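Local coordinates for protein putative beta-glucosidase (Bifidobacterium adolescentis, PDB 5WAB) that hydrolyses beta-glucosidic linkages as a family 3 glycoside hydrolase and probably also releases terminal arabinopyranosyl units from ginsenosides, at residues V584-R597 / I618-W630. Sequence-based numbering, arbitrary orientation.
Sequences VQVYVAPGKAAVAR and ITFDLDERAFAYW
The hydroxyl of Tyr629 is gripped by Glu640 and His638, and the same Glu640 carboxylate oxygen accepts the backbone N-H of Ala594, so that Tyr629 and the loop 591-597 share one polar partner. The loop lies against one face and part of the edge of the tyrosine ring. Val595 lays CG2 almost straight above the centre of that face, a CH-pi contact 3.5 Å from the centroid, while CB of Ala593 approaches obliquely, 4.2 Å from Tyr629 CE2. Arg597, its chain bent at chi3, brings CD to 3.7 Å from Tyr629 CD2 and sets NH1 at the ring edge, with guanidinium and ring planes 63° apart. Pro590 CG and Tyr629 CB lie over opposite faces of that guanidinium, each toward its rim. Its NH1 also lies near the Phe627 carbonyl oxygen, at 3.6 Å.

Toward the start of both segments the contact becomes apolar and joins two sheets. Val588 sits against the turn 624-627, CG1 reaching Phe627 CD1 (3.7 Å) and both methyls resting near the Ala626 carbonyl. CG2 of Val586, on the side of the backbone N and opposite the carbonyl carbon, lies over the middle of the Phe620 ring, 3.4 Å from the centroid and 7° off the normal. Leu622 meets methyls of Val586 and Val588 with its own. Val584 completes the row, packing CG2 against Ile618 CD1 at 3.6 Å. Strands 584-590 and 618-622 run roughly parallel, 27° apart, and belong to different antiparallel sheets; their axes come within 9.3 Å. This face-to-face packing of two sheets through valine, isoleucine, leucine and phenylalanine side chains is characteristic of the beta-sandwich of a fibronectin type III-like domain.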
ATOM      1  N   VAL A 584      12.798   9.476  -9.326  1.00 26.58           N
ATOM      2  CA  VAL A 584      13.434   8.691 -10.377  1.00 25.64           C
ATOM      3  C   VAL A 584      13.134   7.220 -10.140  1.00 23.97           C
ATOM      4  O   VAL A 584      13.190   6.734  -9.004  1.00 22.78           O
ATOM      5  CB  VAL A 584      14.949   8.956 -10.408  1.00 26.64           C
ATOM      6  CG1 VAL A 584      15.624   8.109 -11.480  1.00 26.44           C
ATOM      7  CG2 VAL A 584      15.225  10.436 -10.636  1.00 28.05           C
ATOM      8  N   GLN A 585      12.814   6.503 -11.215  1.00 24.28           N
ATOM      9  CA  GLN A 585      12.375   5.119 -11.136  1.00 24.02           C
ATOM     10  C   GLN A 585      13.263   4.251 -12.015  1.00 24.14           C
ATOM     11  O   GLN A 585      13.645   4.653 -13.117  1.00 24.81           O
ATOM     12  CB  GLN A 585      10.897   4.988 -11.560  1.00 23.17           C
ATOM     13  CG  GLN A 585       9.987   5.999 -10.862  1.00 22.36           C
ATOM     14  CD  GLN A 585       8.587   6.073 -11.443  1.00 21.90           C
ATOM     15  OE1 GLN A 585       8.095   5.121 -12.048  1.00 20.38           O
ATOM     16  NE2 GLN A 585       7.934   7.215 -11.252  1.00 23.26           N
ATOM     17  N   VAL A 586      13.591   3.062 -11.519  1.00 23.63           N
ATOM     18  CA  VAL A 586      14.435   2.109 -12.230  1.00 24.03           C
ATOM     19  C   VAL A 586      13.618   0.853 -12.484  1.00 23.49           C
ATOM     20  O   VAL A 586      13.035   0.286 -11.552  1.00 23.59           O
ATOM     21  CB  VAL A 586      15.718   1.775 -11.445  1.00 23.53           C
ATOM     22  CG1 VAL A 586      16.500   0.671 -12.150  1.00 23.48           C
ATOM     23  CG2 VAL A 586      16.576   3.017 -11.273  1.00 24.03           C
ATOM     24  N   TYR A 587      13.557   0.437 -13.747  1.00 22.33           N
ATOM     25  CA  TYR A 587      12.893  -0.789 -14.159  1.00 21.98           C
ATOM     26  C   TYR A 587      13.912  -1.745 -14.762  1.00 22.69           C
ATOM     27  O   TYR A 587      14.930  -1.321 -15.314  1.00 24.76           O
ATOM     28  CB  TYR A 587      11.777  -0.498 -15.176  1.00 22.31           C
ATOM     29  CG  TYR A 587      10.656   0.355 -14.625  1.00 21.35           C
ATOM     30  CD1 TYR A 587      10.779   1.733 -14.541  1.00 20.28           C
ATOM     31  CD2 TYR A 587       9.466  -0.221 -14.205  1.00 19.88           C
ATOM     32  CE1 TYR A 587       9.761   2.509 -14.037  1.00 20.13           C
ATOM     33  CE2 TYR A 587       8.444   0.547 -13.701  1.00 19.25           C
ATOM     34  CZ  TYR A 587       8.596   1.912 -13.618  1.00 19.51           C
ATOM     35  OH  TYR A 587       7.573   2.677 -13.114  1.00 19.54           O
ATOM     36  N   VAL A 588      13.649  -3.042 -14.641  1.00 20.21           N
ATOM     37  CA  VAL A 588      14.486  -4.065 -15.256  1.00 21.05           C
ATOM     38  C   VAL A 588      13.676  -4.729 -16.357  1.00 20.70           C
ATOM     39  O   VAL A 588      12.612  -5.303 -16.093  1.00 19.85           O
ATOM     40  CB  VAL A 588      14.987  -5.096 -14.233  1.00 20.97           C
ATOM     41  CG1 VAL A 588      15.585  -6.299 -14.947  1.00 20.69           C
ATOM     42  CG2 VAL A 588      16.021  -4.459 -13.312  1.00 20.43           C
ATOM     43  N   ALA A 589      14.181  -4.653 -17.589  1.00 22.47           N
ATOM     44  CA  ALA A 589      13.517  -5.244 -18.747  1.00 23.40           C
ATOM     45  C   ALA A 589      14.311  -6.461 -19.201  1.00 24.65           C
ATOM     46  O   ALA A 589      15.328  -6.317 -19.898  1.00 26.21           O
ATOM     47  CB  ALA A 589      13.386  -4.230 -19.888  1.00 23.55           C
ATOM     48  N   PRO A 590      13.892  -7.668 -18.842  1.00 23.76           N
ATOM     49  CA  PRO A 590      14.675  -8.857 -19.173  1.00 24.79           C
ATOM     50  C   PRO A 590      14.423  -9.323 -20.595  1.00 25.79           C
ATOM     51  O   PRO A 590      13.378  -9.063 -21.196  1.00 23.36           O
ATOM     52  CB  PRO A 590      14.177  -9.893 -18.162  1.00 24.28           C
ATOM     53  CG  PRO A 590      12.752  -9.494 -17.936  1.00 23.71           C
ATOM     54  CD  PRO A 590      12.709  -7.992 -18.028  1.00 22.32           C
ATOM     55  N   GLY A 591      15.413 -10.032 -21.128  1.00 26.86           N
ATOM     56  CA  GLY A 591      15.262 -10.664 -22.417  1.00 28.36           C
ATOM     57  C   GLY A 591      14.400 -11.905 -22.349  1.00 28.80           C
ATOM     58  O   GLY A 591      13.856 -12.267 -21.306  1.00 27.47           O
ATOM     59  N   LYS A 592      14.232 -12.535 -23.513  1.00 31.78           N
ATOM     60  CA  LYS A 592      13.442 -13.754 -23.610  1.00 32.47           C
ATOM     61  C   LYS A 592      13.971 -14.795 -22.633  1.00 30.27           C
ATOM     62  O   LYS A 592      15.163 -15.111 -22.629  1.00 31.44           O
ATOM     63  CB  LYS A 592      13.470 -14.293 -25.044  1.00 36.15           C
ATOM     64  CG  LYS A 592      12.656 -15.569 -25.218  1.00 38.11           C
ATOM     65  CD  LYS A 592      11.184 -15.345 -24.899  1.00 38.92           C
ATOM     66  CE  LYS A 592      10.351 -16.623 -25.009  1.00 40.04           C
ATOM     67  NZ  LYS A 592      10.354 -17.214 -26.384  1.00 42.52           N
ATOM     68  N   ALA A 593      13.076 -15.337 -21.812  1.00 27.76           N
ATOM     69  CA  ALA A 593      13.435 -16.270 -20.754  1.00 26.64           C
ATOM     70  C   ALA A 593      12.654 -17.568 -20.909  1.00 27.74           C
ATOM     71  O   ALA A 593      11.728 -17.677 -21.717  1.00 27.17           O
ATOM     72  CB  ALA A 593      13.180 -15.664 -19.366  1.00 23.47           C
ATOM     73  N   ALA A 594      13.039 -18.565 -20.107  1.00 28.10           N
ATOM     74  CA  ALA A 594      12.359 -19.852 -20.122  1.00 28.91           C
ATOM     75  C   ALA A 594      10.949 -19.772 -19.566  1.00 28.48           C
ATOM     76  O   ALA A 594      10.180 -20.722 -19.737  1.00 32.94           O
ATOM     77  CB  ALA A 594      13.160 -20.887 -19.331  1.00 29.59           C
ATOM     78  N   VAL A 595      10.601 -18.680 -18.888  1.00 26.40           N
ATOM     79  CA  VAL A 595       9.256 -18.461 -18.379  1.00 26.63           C
ATOM     80  C   VAL A 595       8.742 -17.128 -18.905  1.00 24.97           C
ATOM     81  O   VAL A 595       9.507 -16.262 -19.340  1.00 22.88           O
ATOM     82  CB  VAL A 595       9.200 -18.491 -16.836  1.00 25.89           C
ATOM     83  CG1 VAL A 595       9.730 -19.816 -16.316  1.00 25.48           C
ATOM     84  CG2 VAL A 595       9.997 -17.327 -16.252  1.00 25.63           C
ATOM     85  N   ALA A 596       7.420 -16.981 -18.865  1.00 25.47           N
ATOM     86  CA  ALA A 596       6.784 -15.724 -19.237  1.00 26.94           C
ATOM     87  C   ALA A 596       7.067 -14.662 -18.180  1.00 28.93           C
ATOM     88  O   ALA A 596       6.934 -14.916 -16.977  1.00 27.76           O
ATOM     89  CB  ALA A 596       5.281 -15.923 -19.405  1.00 20.60           C
ATOM     90  N   ARG A 597       7.475 -13.479 -18.627  1.00 34.65           N
ATOM     91  CA  ARG A 597       7.816 -12.375 -17.745  1.00 40.89           C
ATOM     92  C   ARG A 597       7.270 -11.072 -18.309  1.00 49.00           C
ATOM     93  O   ARG A 597       7.210 -10.896 -19.532  1.00 70.16           O
ATOM     94  CB  ARG A 597       9.337 -12.256 -17.555  1.00 36.97           C
ATOM     95  CG  ARG A 597      10.015 -13.544 -17.105  1.00 33.69           C
ATOM     96  CD  ARG A 597      11.376 -13.253 -16.507  1.00 30.64           C
ATOM     97  NE  ARG A 597      11.254 -12.416 -15.319  1.00 27.55           N
ATOM     98  CZ  ARG A 597      12.284 -11.888 -14.673  1.00 25.43           C
ATOM     99  NH1 ARG A 597      13.517 -12.109 -15.106  1.00 26.01           N
ATOM    100  NH2 ARG A 597      12.081 -11.133 -13.602  1.00 24.20           N
ATOM    101  N   ILE A 618      22.353  10.324  -7.938  1.00 34.81           N
ATOM    102  CA  ILE A 618      21.681   9.278  -7.182  1.00 32.71           C
ATOM    103  C   ILE A 618      22.125   7.931  -7.729  1.00 32.67           C
ATOM    104  O   ILE A 618      22.418   7.791  -8.921  1.00 31.88           O
ATOM    105  CB  ILE A 618      20.148   9.402  -7.238  1.00 31.36           C
ATOM    106  CG1 ILE A 618      19.674   9.607  -8.666  1.00 31.18           C
ATOM    107  CG2 ILE A 618      19.684  10.576  -6.386  1.00 33.11           C
ATOM    108  CD1 ILE A 618      18.178   9.576  -8.810  1.00 31.26           C
ATOM    109  N   THR A 619      22.163   6.932  -6.851  1.00 28.92           N
ATOM    110  CA  THR A 619      22.601   5.596  -7.224  1.00 28.71           C
ATOM    111  C   THR A 619      21.558   4.562  -6.827  1.00 28.17           C
ATOM    112  O   THR A 619      20.794   4.756  -5.877  1.00 27.32           O
ATOM    113  CB  THR A 619      23.955   5.224  -6.586  1.00 31.10           C
ATOM    114  OG1 THR A 619      23.842   5.276  -5.161  1.00 32.91           O
ATOM    115  CG2 THR A 619      25.051   6.178  -7.042  1.00 33.78           C
ATOM    116  N   PHE A 620      21.549   3.450  -7.560  1.00 27.49           N
ATOM    117  CA  PHE A 620      20.657   2.331  -7.295  1.00 26.42           C
ATOM    118  C   PHE A 620      21.472   1.048  -7.290  1.00 26.77           C
ATOM    119  O   PHE A 620      22.244   0.799  -8.220  1.00 26.50           O
ATOM    120  CB  PHE A 620      19.549   2.232  -8.353  1.00 25.63           C
ATOM    121  CG  PHE A 620      18.726   3.490  -8.519  1.00 26.50           C
ATOM    122  CD1 PHE A 620      17.546   3.667  -7.813  1.00 26.70           C
ATOM    123  CD2 PHE A 620      19.119   4.481  -9.408  1.00 27.64           C
ATOM    124  CE1 PHE A 620      16.787   4.815  -7.977  1.00 27.18           C
ATOM    125  CE2 PHE A 620      18.363   5.626  -9.576  1.00 28.19           C
ATOM    126  CZ  PHE A 620      17.195   5.793  -8.861  1.00 27.58           C
ATOM    127  N   ASP A 621      21.312   0.246  -6.239  1.00 28.07           N
ATOM    128  CA  ASP A 621      21.854  -1.104  -6.204  1.00 28.96           C
ATOM    129  C   ASP A 621      20.809  -2.067  -6.754  1.00 26.98           C
ATOM    130  O   ASP A 621      19.638  -2.008  -6.369  1.00 25.62           O
ATOM    131  CB  ASP A 621      22.235  -1.497  -4.775  1.00 33.69           C
ATOM    132  CG  ASP A 621      23.580  -0.935  -4.347  1.00 39.56           C
ATOM    133  OD1 ASP A 621      24.437  -0.681  -5.221  1.00 42.01           O
ATOM    134  OD2 ASP A 621      23.784  -0.751  -3.128  1.00 42.94           O
ATOM    135  N   LEU A 622      21.232  -2.949  -7.653  1.00 22.84           N
ATOM    136  CA  LEU A 622      20.366  -3.973  -8.234  1.00 21.64           C
ATOM    137  C   LEU A 622      20.944  -5.330  -7.854  1.00 23.79           C
ATOM    138  O   LEU A 622      21.882  -5.809  -8.496  1.00 24.19           O
ATOM    139  CB  LEU A 622      20.261  -3.815  -9.749  1.00 20.20           C
ATOM    140  CG  LEU A 622      19.562  -2.555 -10.264  1.00 19.96           C
ATOM    141  CD1 LEU A 622      19.556  -2.499 -11.793  1.00 18.94           C
ATOM    142  CD2 LEU A 622      18.141  -2.489  -9.717  1.00 18.71           C
ATOM    143  N   ASP A 623      20.398  -5.947  -6.808  1.00 26.28           N
ATOM    144  CA  ASP A 623      20.906  -7.238  -6.372  1.00 29.48           C
ATOM    145  C   ASP A 623      20.423  -8.335  -7.319  1.00 29.14           C
ATOM    146  O   ASP A 623      19.757  -8.078  -8.327  1.00 28.19           O
ATOM    147  CB  ASP A 623      20.480  -7.526  -4.932  1.00 31.05           C
ATOM    148  CG  ASP A 623      18.963  -7.521  -4.746  1.00 32.28           C
ATOM    149  OD1 ASP A 623      18.213  -7.569  -5.743  1.00 32.59           O
ATOM    150  OD2 ASP A 623      18.516  -7.471  -3.582  1.00 34.50           O
ATOM    151  N   GLU A 624      20.753  -9.582  -6.982  1.00 29.93           N
ATOM    152  CA  GLU A 624      20.356 -10.698  -7.834  1.00 31.15           C
ATOM    153  C   GLU A 624      18.838 -10.810  -7.950  1.00 26.40           C
ATOM    154  O   GLU A 624      18.329 -11.242  -8.990  1.00 23.34           O
ATOM    155  CB  GLU A 624      20.960 -11.996  -7.309  1.00 36.49           C
ATOM    156  CG  GLU A 624      22.476 -12.013  -7.345  1.00 41.72           C
ATOM    157  CD  GLU A 624      23.048 -13.349  -6.906  1.00 47.05           C
ATOM    158  OE1 GLU A 624      22.263 -14.216  -6.461  1.00 48.97           O
ATOM    159  OE2 GLU A 624      24.282 -13.531  -7.002  1.00 50.61           O
ATOM    160  N   ARG A 625      18.103 -10.453  -6.893  1.00 24.85           N
ATOM    161  CA  ARG A 625      16.647 -10.503  -6.940  1.00 23.48           C
ATOM    162  C   ARG A 625      16.047  -9.479  -7.902  1.00 26.32           C
ATOM    163  O   ARG A 625      14.889  -9.630  -8.306  1.00 29.58           O
ATOM    164  CB  ARG A 625      16.069 -10.312  -5.539  1.00 21.86           C
ATOM    165  CG  ARG A 625      16.133 -11.562  -4.657  1.00 22.10           C
ATOM    166  CD  ARG A 625      15.094 -12.597  -5.086  1.00 20.85           C
ATOM    167  NE  ARG A 625      13.735 -12.072  -4.968  1.00 19.66           N
ATOM    168  CZ  ARG A 625      13.005 -12.116  -3.859  1.00 20.07           C
ATOM    169  NH1 ARG A 625      13.495 -12.678  -2.758  1.00 20.76           N
ATOM    170  NH2 ARG A 625      11.782 -11.597  -3.852  1.00 17.07           N
ATOM    171  N   ALA A 626      16.802  -8.449  -8.291  1.00 25.01           N
ATOM    172  CA  ALA A 626      16.298  -7.520  -9.296  1.00 23.55           C
ATOM    173  C   ALA A 626      16.225  -8.153 -10.677  1.00 22.04           C
ATOM    174  O   ALA A 626      15.570  -7.595 -11.564  1.00 19.62           O
ATOM    175  CB  ALA A 626      17.171  -6.268  -9.356  1.00 25.46           C
ATOM    176  N   PHE A 627      16.898  -9.289 -10.879  1.00 22.35           N
ATOM    177  CA  PHE A 627      16.948  -9.965 -12.169  1.00 21.28           C
ATOM    178  C   PHE A 627      16.402 -11.385 -12.117  1.00 20.70           C
ATOM    179  O   PHE A 627      16.505 -12.111 -13.113  1.00 21.72           O
ATOM    180  CB  PHE A 627      18.387  -9.999 -12.694  1.00 21.47           C
ATOM    181  CG  PHE A 627      19.032  -8.646 -12.780  1.00 21.87           C
ATOM    182  CD1 PHE A 627      18.822  -7.834 -13.883  1.00 21.24           C
ATOM    183  CD2 PHE A 627      19.861  -8.193 -11.768  1.00 21.62           C
ATOM    184  CE1 PHE A 627      19.410  -6.593 -13.966  1.00 20.95           C
ATOM    185  CE2 PHE A 627      20.456  -6.952 -11.845  1.00 21.51           C
ATOM    186  CZ  PHE A 627      20.231  -6.150 -12.947  1.00 21.70           C
ATOM    187  N   ALA A 628      15.813 -11.801 -11.002  1.00 20.04           N
ATOM    188  CA  ALA A 628      15.454 -13.195 -10.790  1.00 19.94           C
ATOM    189  C   ALA A 628      13.944 -13.384 -10.805  1.00 20.00           C
ATOM    190  O   ALA A 628      13.200 -12.602 -10.205  1.00 20.71           O
ATOM    191  CB  ALA A 628      16.016 -13.704  -9.461  1.00 17.74           C
ATOM    192  N   TYR A 629      13.497 -14.450 -11.457  1.00 18.69           N
ATOM    193  CA  TYR A 629      12.117 -14.889 -11.363  1.00 20.65           C
ATOM    194  C   TYR A 629      12.048 -16.137 -10.497  1.00 21.00           C
ATOM    195  O   TYR A 629      13.061 -16.779 -10.218  1.00 21.87           O
ATOM    196  CB  TYR A 629      11.513 -15.169 -12.748  1.00 19.61           C
ATOM    197  CG  TYR A 629      12.255 -16.198 -13.589  1.00 21.13           C
ATOM    198  CD1 TYR A 629      12.047 -17.563 -13.407  1.00 20.89           C
ATOM    199  CD2 TYR A 629      13.155 -15.800 -14.578  1.00 21.01           C
ATOM    200  CE1 TYR A 629      12.715 -18.501 -14.180  1.00 18.56           C
ATOM    201  CE2 TYR A 629      13.831 -16.731 -15.353  1.00 20.55           C
ATOM    202  CZ  TYR A 629      13.606 -18.079 -15.148  1.00 21.21           C
ATOM    203  OH  TYR A 629      14.267 -19.006 -15.920  1.00 21.76           O
ATOM    204  N   TRP A 630      10.839 -16.469 -10.065  1.00 21.75           N
ATOM    205  CA  TRP A 630      10.633 -17.716  -9.352  1.00 23.86           C
ATOM    206  C   TRP A 630      10.490 -18.853 -10.353  1.00 26.90           C
ATOM    207  O   TRP A 630       9.647 -18.797 -11.253  1.00 27.59           O
ATOM    208  CB  TRP A 630       9.400 -17.635  -8.454  1.00 22.09           C
ATOM    209  CG  TRP A 630       9.255 -18.853  -7.609  1.00 22.17           C
ATOM    210  CD1 TRP A 630       8.459 -19.935  -7.851  1.00 20.60           C
ATOM    211  CD2 TRP A 630       9.963 -19.138  -6.400  1.00 20.84           C
ATOM    212  NE1 TRP A 630       8.613 -20.867  -6.856  1.00 20.69           N
ATOM    213  CE2 TRP A 630       9.531 -20.401  -5.952  1.00 22.32           C
ATOM    214  CE3 TRP A 630      10.908 -18.438  -5.643  1.00 21.89           C
ATOM    215  CZ2 TRP A 630      10.020 -20.986  -4.786  1.00 23.05           C
ATOM    216  CZ3 TRP A 630      11.390 -19.014  -4.489  1.00 23.66           C
ATOM    217  CH2 TRP A 630      10.944 -20.278  -4.067  1.00 24.72           C
TER